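CooJ (Rhodospirillum rubrum, PDB 6HK5) is a histidine-rich nickel-binding metallochaperone, an accessory protein of carbon monoxide dehydrogenase that probably helps supply nickel to the enzyme. Local coordinates at the interface of chains A and B. Numbering follows the deposited sequence. Chains: chain A/B, CooJ.

Contact 1 and contact 2 lie along one dimer interface, with the centres of their C-alpha atoms about 14 Å apart. Both use helices 5-35 and 42-67 of chain A and helix 7-33 of chain B. Contact 2 adds helix 41-67 of chain B and its C-terminal end. Contact 1 gathers histidines of both chains at the nickel site, with the Phe19 rings beside them. Contact 2 is largely aliphatic and lies toward the turn of the chain A hairpin. Because the dimer is two-fold symmetric, the apolar patch recurs with the chains exchanged. It probably helps hold the histidines of the two chains in register.

Contact 1: the interface of chains A and B. Residues chain A 19, 22-23, 26, 54; chain B 18-19, 22-23, 26.
The ring of A:Phe19 has a different neighbour on each face. B:His26 stacks on one face, its plane turned by 19°, with B:His26 ND1 over the centre of the phenyl ring. On the opposite face A:Val23 CG1 sits toward the rim. Two imidazoles are instead met at an edge, in plane. B:His22 NE2 lies at the edge of A:His22, and A:His26 NE2 lies at the edge of B:His18. This is the nickel site of the CooJ metallochaperone, in the helical bundle formed by the N-terminal parts of two chains. His22 and His26 are nickel ligands of this protein; here A:His22, A:His26 and B:His22 gather with B:His18, whereas B:His26 stands apart on A:Phe19. A:His22 NE2 and B:His22 NE2 are 3.0 Å apart, the rings edge to face. A:His26 NE2 and B:His18 NE2 are 3.1 Å apart, again edge to face. Such close, crossed nitrogens suit shared metal ligation, and B:His18 probably takes part. A positive charge on these imidazoles would likely be disfavoured by their crowding. The first torsion of His26 differs between the chains. A:His26 has CG anti to the carbonyl carbon (chi1 -66°) and joins the cluster. B:His26 has CG anti to the backbone N (chi1 163°) and turns to A:Phe19, where B:His26 CB is 3.5 Å from A:Phe19 CE1. B:Phe19 reaches tip to tip toward the selenomethionine A:Met54, whose chain bends at chi2 and chi3. A:Met54 CG lies 3.6 Å from B:Phe19 CZ. The same ring touches A:His26 CB with its CE2 at 3.9 Å, behind the metal-binding imidazole. A:Val23 CB meets B:Phe19 CZ at 4.0 Å.

Contact 2: the interface of chains A and B. Residues chain A 30, 33-34, 37, 43, 46-47, 50; chain B 12, 15-16, 64, 68.
The best-placed polar atom is the side-chain amide nitrogen NE2 of A:Gln33, gripped by one aromatic face and by no hydrogen bond across the interface. It sits 3.3 Å above the ring plane of B:Tyr15, toward the rim, and lies 3.3 Å from B:Tyr15 CE1. The amide and the ring are turned 88° apart. The A:Gln33 chain is extended beyond CG, with chi2 -175°, which carries the amide across the phenol face. This patch of the CooJ dimer is an apolar seam between helical hairpins, in the N-terminal part of the protein. A:Ile30 runs past B:Tyr15 in the opposite direction, and A:Ile30 CG1 touches B:Tyr15 CB at 3.8 Å. An alanine in place of B:Tyr15 would remove the phenol ring and would probably cost the amide of A:Gln33 its aromatic support, loosening this flank of the seam. B:Leu12 is deeply inserted, with 102 Å² of its surface hidden by chain A. Its CG is anti to the backbone N, and its two methyls part. CD1 turns to the side chain of A:Gln33, meeting A:Gln33 CB at 3.8 Å. CD2 faces A:Leu37 tip to tip, 3.6 Å from A:Leu37 CD1. A:Ile47 also comes tip to tip, with A:Ile47 CD1 against B:Leu12 CG at 3.9 Å. B:Leu16 crosses A:Ile30 obliquely, methyl CD2 toward methyl CG2. B:Val64 packs against one side of helix 42-67 of chain A. Its CG1 faces A:Leu43 and A:Ile47, which it crosses at about a right angle. Its CG2 is packed tightly, 3.5 Å from A:Leu46 CB.

Contact 1: the interface of chains A and B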
ATOM      1  N   PHE A  19      -1.626  -9.142   1.433  1.00 28.67           N
ATOM      2  CA  PHE A  19      -1.181  -8.514   0.193  1.00 29.42           C
ATOM      3  C   PHE A  19      -1.325  -9.458  -0.987  1.00 27.19           C
ATOM      4  O   PHE A  19      -1.736  -9.045  -2.080  1.00 26.03           O
ATOM      5  CB  PHE A  19       0.271  -8.067   0.326  1.00 26.67           C
ATOM      6  CG  PHE A  19       0.870  -7.549  -0.957  1.00 31.61           C
ATOM      7  CD1 PHE A  19       0.737  -6.218  -1.309  1.00 32.37           C
ATOM      8  CD2 PHE A  19       1.563  -8.393  -1.812  1.00 30.08           C
ATOM      9  CE1 PHE A  19       1.290  -5.736  -2.496  1.00 35.03           C
ATOM     10  CE2 PHE A  19       2.118  -7.926  -2.997  1.00 27.07           C
ATOM     11  CZ  PHE A  19       1.981  -6.594  -3.339  1.00 33.25           C
ATOM     12  N   HIS A  22      -4.816  -9.624  -1.761  1.00 31.53           N
ATOM     13  CA  HIS A  22      -5.305  -8.388  -2.365  1.00 28.25           C
ATOM     14  C   HIS A  22      -4.939  -8.310  -3.845  1.00 29.98           C
ATOM     15  O   HIS A  22      -5.809  -8.071  -4.691  1.00 30.86           O
ATOM     16  CB  HIS A  22      -4.779  -7.169  -1.598  1.00 30.62           C
ATOM     17  CG  HIS A  22      -5.389  -5.872  -2.043  1.00 32.42           C
ATOM     18  ND1 HIS A  22      -6.717  -5.562  -1.838  1.00 36.87           N
ATOM     19  CD2 HIS A  22      -4.853  -4.812  -2.689  1.00 28.19           C
ATOM     20  CE1 HIS A  22      -6.976  -4.371  -2.344  1.00 32.08           C
ATOM     21  NE2 HIS A  22      -5.859  -3.891  -2.865  1.00 37.37           N
ATOM     22  N   VAL A  23      -3.661  -8.516  -4.188  1.00 25.75           N
ATOM     23  CA  VAL A  23      -3.265  -8.342  -5.582  1.00 26.82           C
ATOM     24  C   VAL A  23      -3.833  -9.426  -6.488  1.00 26.92           C
ATOM     25  O   VAL A  23      -3.980  -9.199  -7.691  1.00 26.91           O
ATOM     26  CB  VAL A  23      -1.740  -8.293  -5.728  1.00 30.76           C
ATOM     27  CG1 VAL A  23      -1.180  -7.131  -4.909  1.00 32.92           C
ATOM     28  CG2 VAL A  23      -1.125  -9.622  -5.312  1.00 28.36           C
ATOM     29  N   HIS A  26      -6.854  -7.957  -7.920  1.00 23.42           N
ATOM     30  CA  HIS A  26      -6.572  -7.027  -9.019  1.00 31.48           C
ATOM     31  C   HIS A  26      -6.110  -7.747 -10.287  1.00 28.09           C
ATOM     32  O   HIS A  26      -6.396  -7.296 -11.408  1.00 29.93           O
ATOM     33  CB  HIS A  26      -5.494  -6.007  -8.622  1.00 30.94           C
ATOM     34  CG  HIS A  26      -5.898  -5.053  -7.532  1.00 30.64           C
ATOM     35  ND1 HIS A  26      -7.081  -4.350  -7.552  1.00 35.03           N
ATOM     36  CD2 HIS A  26      -5.222  -4.619  -6.434  1.00 27.08           C
ATOM     37  CE1 HIS A  26      -7.146  -3.567  -6.486  1.00 34.08           C
ATOM     38  NE2 HIS A  26      -6.028  -3.714  -5.792  1.00 26.23           N
HETATM   39  N   MSE A  54       3.628 -10.853 -12.643  1.00 25.86           N
HETATM   40  CA  MSE A  54       3.031 -10.846 -11.312  1.00 27.04           C
HETATM   41  C   MSE A  54       2.836 -12.249 -10.764  1.00 30.53           C
HETATM   42  O   MSE A  54       3.006 -12.474  -9.571  1.00 26.26           O
HETATM   43  CB  MSE A  54       1.693 -10.104 -11.325  1.00 31.81           C
HETATM   44  CG  MSE A  54       1.844  -8.624 -11.077  1.00 42.63           C
HETATM   45 SE   MSE A  54       3.037  -8.296  -9.540  1.00 59.43          SE
HETATM   46  CE  MSE A  54       2.010  -9.127  -8.091  1.00 36.23           C
TER
ATOM     47  N   HIS B  18      -2.794   1.830 -10.315  1.00 25.49           N
ATOM     48  CA  HIS B  18      -2.972   1.408  -8.936  1.00 27.54           C
ATOM     49  C   HIS B  18      -2.162   0.153  -8.613  1.00 33.65           C
ATOM     50  O   HIS B  18      -1.623   0.032  -7.509  1.00 25.27           O
ATOM     51  CB  HIS B  18      -4.447   1.157  -8.651  1.00 27.23           C
ATOM     52  CG  HIS B  18      -4.690   0.538  -7.316  1.00 27.68           C
ATOM     53  ND1 HIS B  18      -4.484   1.217  -6.133  1.00 25.02           N
ATOM     54  CD2 HIS B  18      -5.131  -0.694  -6.973  1.00 27.44           C
ATOM     55  CE1 HIS B  18      -4.785   0.429  -5.119  1.00 27.61           C
ATOM     56  NE2 HIS B  18      -5.182  -0.737  -5.601  1.00 28.20           N
ATOM     57  N   PHE B  19      -2.108  -0.808  -9.552  1.00 29.46           N
ATOM     58  CA  PHE B  19      -1.309  -2.020  -9.372  1.00 24.55           C
ATOM     59  C   PHE B  19       0.175  -1.689  -9.293  1.00 25.41           C
ATOM     60  O   PHE B  19       0.916  -2.274  -8.489  1.00 23.98           O
ATOM     61  CB  PHE B  19      -1.555  -2.999 -10.543  1.00 29.04           C
ATOM     62  CG  PHE B  19      -1.364  -4.452 -10.179  1.00 31.00           C
ATOM     63  CD1 PHE B  19      -0.327  -4.851  -9.347  1.00 36.97           C
ATOM     64  CD2 PHE B  19      -2.229  -5.418 -10.656  1.00 37.79           C
ATOM     65  CE1 PHE B  19      -0.170  -6.176  -8.990  1.00 34.96           C
ATOM     66  CE2 PHE B  19      -2.067  -6.739 -10.312  1.00 38.59           C
ATOM     67  CZ  PHE B  19      -1.034  -7.117  -9.480  1.00 38.05           C
ATOM     68  N   HIS B  22       0.873  -0.684  -5.902  1.00 27.24           N
ATOM     69  CA  HIS B  22       1.045  -1.841  -5.020  1.00 26.84           C
ATOM     70  C   HIS B  22       2.444  -2.443  -5.123  1.00 25.36           C
ATOM     71  O   HIS B  22       3.025  -2.867  -4.120  1.00 26.35           O
ATOM     72  CB  HIS B  22       0.009  -2.908  -5.356  1.00 26.18           C
ATOM     73  CG  HIS B  22      -1.291  -2.750  -4.634  1.00 34.28           C
ATOM     74  ND1 HIS B  22      -1.372  -2.629  -3.264  1.00 31.07           N
ATOM     75  CD2 HIS B  22      -2.567  -2.726  -5.094  1.00 27.68           C
ATOM     76  CE1 HIS B  22      -2.641  -2.530  -2.911  1.00 32.34           C
ATOM     77  NE2 HIS B  22      -3.385  -2.575  -4.006  1.00 29.16           N
ATOM     78  N   VAL B  23       2.963  -2.562  -6.344  1.00 30.36           N
ATOM     79  CA  VAL B  23       4.302  -3.089  -6.560  1.00 26.38           C
ATOM     80  C   VAL B  23       5.321  -2.241  -5.816  1.00 28.68           C
ATOM     81  O   VAL B  23       6.010  -2.709  -4.904  1.00 31.71           O
ATOM     82  CB  VAL B  23       4.605  -3.126  -8.068  1.00 23.64           C
ATOM     83  CG1 VAL B  23       6.064  -3.429  -8.325  1.00 28.85           C
ATOM     84  CG2 VAL B  23       3.668  -4.092  -8.765  1.00 25.81           C
ATOM     85  N   HIS B  26       4.813  -2.128  -2.041  1.00 28.45           N
ATOM     86  CA  HIS B  26       5.169  -3.377  -1.385  1.00 28.51           C
ATOM     87  C   HIS B  26       6.677  -3.551  -1.277  1.00 25.07           C
ATOM     88  O   HIS B  26       7.181  -4.091  -0.281  1.00 25.53           O
ATOM     89  CB  HIS B  26       4.557  -4.541  -2.152  1.00 34.84           C
ATOM     90  CG  HIS B  26       5.171  -5.857  -1.827  1.00 37.16           C
ATOM     91  ND1 HIS B  26       4.726  -6.643  -0.787  1.00 39.24           N
ATOM     92  CD2 HIS B  26       6.185  -6.537  -2.414  1.00 33.59           C
ATOM     93  CE1 HIS B  26       5.445  -7.749  -0.741  1.00 42.97           C
ATOM     94  NE2 HIS B  26       6.341  -7.707  -1.711  1.00 46.16           N
TER

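Contact 2: the interface of chains A and B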
ATOM      1  N   ILE A  30      -8.044  -7.131 -13.683  1.00 27.84           N
ATOM      2  CA  ILE A  30      -7.373  -6.592 -14.853  1.00 31.13           C
ATOM      3  C   ILE A  30      -7.372  -7.617 -15.972  1.00 28.67           C
ATOM      4  O   ILE A  30      -7.477  -7.256 -17.149  1.00 25.36           O
ATOM      5  CB  ILE A  30      -5.960  -6.122 -14.474  1.00 25.71           C
ATOM      6  CG1 ILE A  30      -6.064  -4.867 -13.599  1.00 31.40           C
ATOM      7  CG2 ILE A  30      -5.125  -5.824 -15.710  1.00 31.44           C
ATOM      8  CD1 ILE A  30      -4.805  -4.557 -12.818  1.00 32.72           C
ATOM      9  N   GLN A  33     -10.890  -7.295 -17.683  1.00 32.85           N
ATOM     10  CA  GLN A  33     -10.903  -6.082 -18.499  1.00 30.31           C
ATOM     11  C   GLN A  33      -9.998  -6.228 -19.721  1.00 34.62           C
ATOM     12  O   GLN A  33     -10.348  -5.789 -20.823  1.00 30.35           O
ATOM     13  CB  GLN A  33     -10.491  -4.873 -17.663  1.00 27.80           C
ATOM     14  CG  GLN A  33     -11.509  -4.475 -16.604  1.00 24.27           C
ATOM     15  CD  GLN A  33     -11.116  -3.189 -15.877  1.00 33.29           C
ATOM     16  OE1 GLN A  33     -10.565  -2.274 -16.476  1.00 34.50           O
ATOM     17  NE2 GLN A  33     -11.378  -3.131 -14.582  1.00 37.35           N
ATOM     18  N   ARG A  34      -8.840  -6.865 -19.555  1.00 27.23           N
ATOM     19  CA  ARG A  34      -7.935  -7.006 -20.689  1.00 32.15           C
ATOM     20  C   ARG A  34      -8.551  -7.875 -21.779  1.00 30.88           C
ATOM     21  O   ARG A  34      -8.262  -7.683 -22.971  1.00 31.07           O
ATOM     22  CB  ARG A  34      -6.593  -7.569 -20.213  1.00 24.59           C
ATOM     23  CG  ARG A  34      -5.642  -7.988 -21.322  1.00 20.80           C
ATOM     24  CD  ARG A  34      -5.817  -9.448 -21.729  1.00 25.40           C
ATOM     25  NE  ARG A  34      -4.846  -9.797 -22.762  1.00 26.10           N
ATOM     26  CZ  ARG A  34      -5.016  -9.508 -24.045  1.00 29.37           C
ATOM     27  NH1 ARG A  34      -6.130  -8.887 -24.452  1.00 24.63           N
ATOM     28  NH2 ARG A  34      -4.080  -9.843 -24.920  1.00 30.80           N
ATOM     29  N   LEU A  37     -10.411  -6.178 -24.618  1.00 37.36           N
ATOM     30  CA  LEU A  37      -9.666  -5.404 -25.591  1.00 37.03           C
ATOM     31  C   LEU A  37      -9.823  -6.015 -26.974  1.00 46.21           C
ATOM     32  O   LEU A  37     -10.181  -7.186 -27.129  1.00 43.50           O
ATOM     33  CB  LEU A  37      -8.193  -5.325 -25.193  1.00 35.42           C
ATOM     34  CG  LEU A  37      -7.979  -4.316 -24.063  1.00 29.01           C
ATOM     35  CD1 LEU A  37      -6.604  -4.450 -23.408  1.00 29.63           C
ATOM     36  CD2 LEU A  37      -8.180  -2.922 -24.616  1.00 31.67           C
ATOM     37  N   LEU A  43      -1.677  -3.494 -26.851  1.00 37.70           N
ATOM     38  CA  LEU A  43      -1.870  -3.238 -25.426  1.00 38.09           C
ATOM     39  C   LEU A  43      -2.114  -4.535 -24.661  1.00 31.62           C
ATOM     40  O   LEU A  43      -1.583  -4.725 -23.560  1.00 33.15           O
ATOM     41  CB  LEU A  43      -3.038  -2.269 -25.221  1.00 34.33           C
ATOM     42  CG  LEU A  43      -3.348  -1.943 -23.766  1.00 33.41           C
ATOM     43  CD1 LEU A  43      -2.103  -1.390 -23.078  1.00 26.96           C
ATOM     44  CD2 LEU A  43      -4.517  -0.968 -23.657  1.00 38.40           C
ATOM     45  N   LEU A  46       1.232  -6.384 -23.918  1.00 27.85           N
ATOM     46  CA  LEU A  46       1.944  -5.753 -22.816  1.00 30.45           C
ATOM     47  C   LEU A  46       1.305  -6.118 -21.483  1.00 24.43           C
ATOM     48  O   LEU A  46       2.007  -6.443 -20.517  1.00 20.06           O
ATOM     49  CB  LEU A  46       1.979  -4.242 -23.011  1.00 28.05           C
ATOM     50  CG  LEU A  46       3.073  -3.771 -23.961  1.00 32.29           C
ATOM     51  CD1 LEU A  46       3.090  -2.261 -24.015  1.00 36.36           C
ATOM     52  CD2 LEU A  46       4.430  -4.306 -23.509  1.00 27.89           C
ATOM     53  N   ILE A  47      -0.029  -6.155 -21.440  1.00 21.33           N
ATOM     54  CA  ILE A  47      -0.731  -6.435 -20.194  1.00 24.90           C
ATOM     55  C   ILE A  47      -0.550  -7.893 -19.780  1.00 28.02           C
ATOM     56  O   ILE A  47      -0.337  -8.187 -18.597  1.00 22.92           O
ATOM     57  CB  ILE A  47      -2.219  -6.039 -20.312  1.00 27.76           C
ATOM     58  CG1 ILE A  47      -2.375  -4.513 -20.335  1.00 21.31           C
ATOM     59  CG2 ILE A  47      -3.033  -6.597 -19.147  1.00 27.89           C
ATOM     60  CD1 ILE A  47      -3.822  -4.076 -20.551  1.00 25.75           C
ATOM     61  N   ALA A  50       2.797  -8.239 -18.139  1.00 25.00           N
ATOM     62  CA  ALA A  50       2.770  -7.710 -16.779  1.00 18.95           C
ATOM     63  C   ALA A  50       2.096  -8.686 -15.835  1.00 29.59           C
ATOM     64  O   ALA A  50       2.607  -8.949 -14.737  1.00 23.35           O
ATOM     65  CB  ALA A  50       2.066  -6.354 -16.751  1.00 27.41           C
TER
ATOM     66  N   LEU B  12      -8.790   0.805 -17.573  1.00 30.76           N
ATOM     67  CA  LEU B  12      -7.693  -0.146 -17.489  1.00 25.82           C
ATOM     68  C   LEU B  12      -6.416   0.529 -16.981  1.00 33.35           C
ATOM     69  O   LEU B  12      -5.738   0.022 -16.072  1.00 32.82           O
ATOM     70  CB  LEU B  12      -7.497  -0.756 -18.877  1.00 29.92           C
ATOM     71  CG  LEU B  12      -6.907  -2.138 -19.095  1.00 37.73           C
ATOM     72  CD1 LEU B  12      -7.122  -3.054 -17.904  1.00 32.39           C
ATOM     73  CD2 LEU B  12      -7.555  -2.703 -20.349  1.00 29.35           C
ATOM     74  N   TYR B  15      -6.495   1.127 -13.241  1.00 30.22           N
ATOM     75  CA  TYR B  15      -6.257  -0.113 -12.509  1.00 24.22           C
ATOM     76  C   TYR B  15      -4.778  -0.467 -12.504  1.00 26.50           C
ATOM     77  O   TYR B  15      -4.215  -0.817 -11.457  1.00 24.88           O
ATOM     78  CB  TYR B  15      -7.082  -1.256 -13.095  1.00 26.06           C
ATOM     79  CG  TYR B  15      -8.475  -1.305 -12.536  1.00 34.06           C
ATOM     80  CD1 TYR B  15      -9.489  -0.518 -13.077  1.00 37.35           C
ATOM     81  CD2 TYR B  15      -8.781  -2.116 -11.455  1.00 34.66           C
ATOM     82  CE1 TYR B  15     -10.779  -0.556 -12.574  1.00 37.94           C
ATOM     83  CE2 TYR B  15     -10.068  -2.153 -10.936  1.00 39.51           C
ATOM     84  CZ  TYR B  15     -11.059  -1.361 -11.496  1.00 40.92           C
ATOM     85  OH  TYR B  15     -12.339  -1.387 -10.992  1.00 47.57           O
ATOM     86  N   LEU B  16      -4.127  -0.349 -13.658  1.00 25.62           N
ATOM     87  CA  LEU B  16      -2.712  -0.675 -13.746  1.00 25.91           C
ATOM     88  C   LEU B  16      -1.868   0.324 -12.956  1.00 27.18           C
ATOM     89  O   LEU B  16      -0.945  -0.065 -12.228  1.00 23.03           O
ATOM     90  CB  LEU B  16      -2.307  -0.731 -15.216  1.00 27.59           C
ATOM     91  CG  LEU B  16      -3.071  -1.847 -15.948  1.00 31.24           C
ATOM     92  CD1 LEU B  16      -3.182  -1.563 -17.426  1.00 28.83           C
ATOM     93  CD2 LEU B  16      -2.380  -3.167 -15.727  1.00 32.53           C
ATOM     94  N   VAL B  64       3.544  -0.806 -19.978  1.00 24.31           N
ATOM     95  CA  VAL B  64       2.118  -0.642 -20.253  1.00 24.84           C
ATOM     96  C   VAL B  64       1.685   0.799 -20.008  1.00 33.62           C
ATOM     97  O   VAL B  64       1.055   1.441 -20.862  1.00 33.97           O
ATOM     98  CB  VAL B  64       1.296  -1.617 -19.395  1.00 22.31           C
ATOM     99  CG1 VAL B  64      -0.187  -1.359 -19.602  1.00 27.49           C
ATOM    100  CG2 VAL B  64       1.648  -3.045 -19.747  1.00 27.48           C
ATOM    101  N   LEU B  68       0.062   3.312 -23.172  1.00 32.99           N
ATOM    102  CA  LEU B  68      -1.230   3.979 -22.987  1.00 38.41           C
ATOM    103  C   LEU B  68      -1.820   3.475 -21.694  1.00 45.76           C
ATOM    104  O   LEU B  68      -2.015   2.268 -21.516  1.00 54.43           O
ATOM    105  CB  LEU B  68      -2.202   3.738 -24.144  1.00 42.14           C
ATOM    106  OXT LEU B  68      -2.107   4.273 -20.802  1.00 58.89           O
TER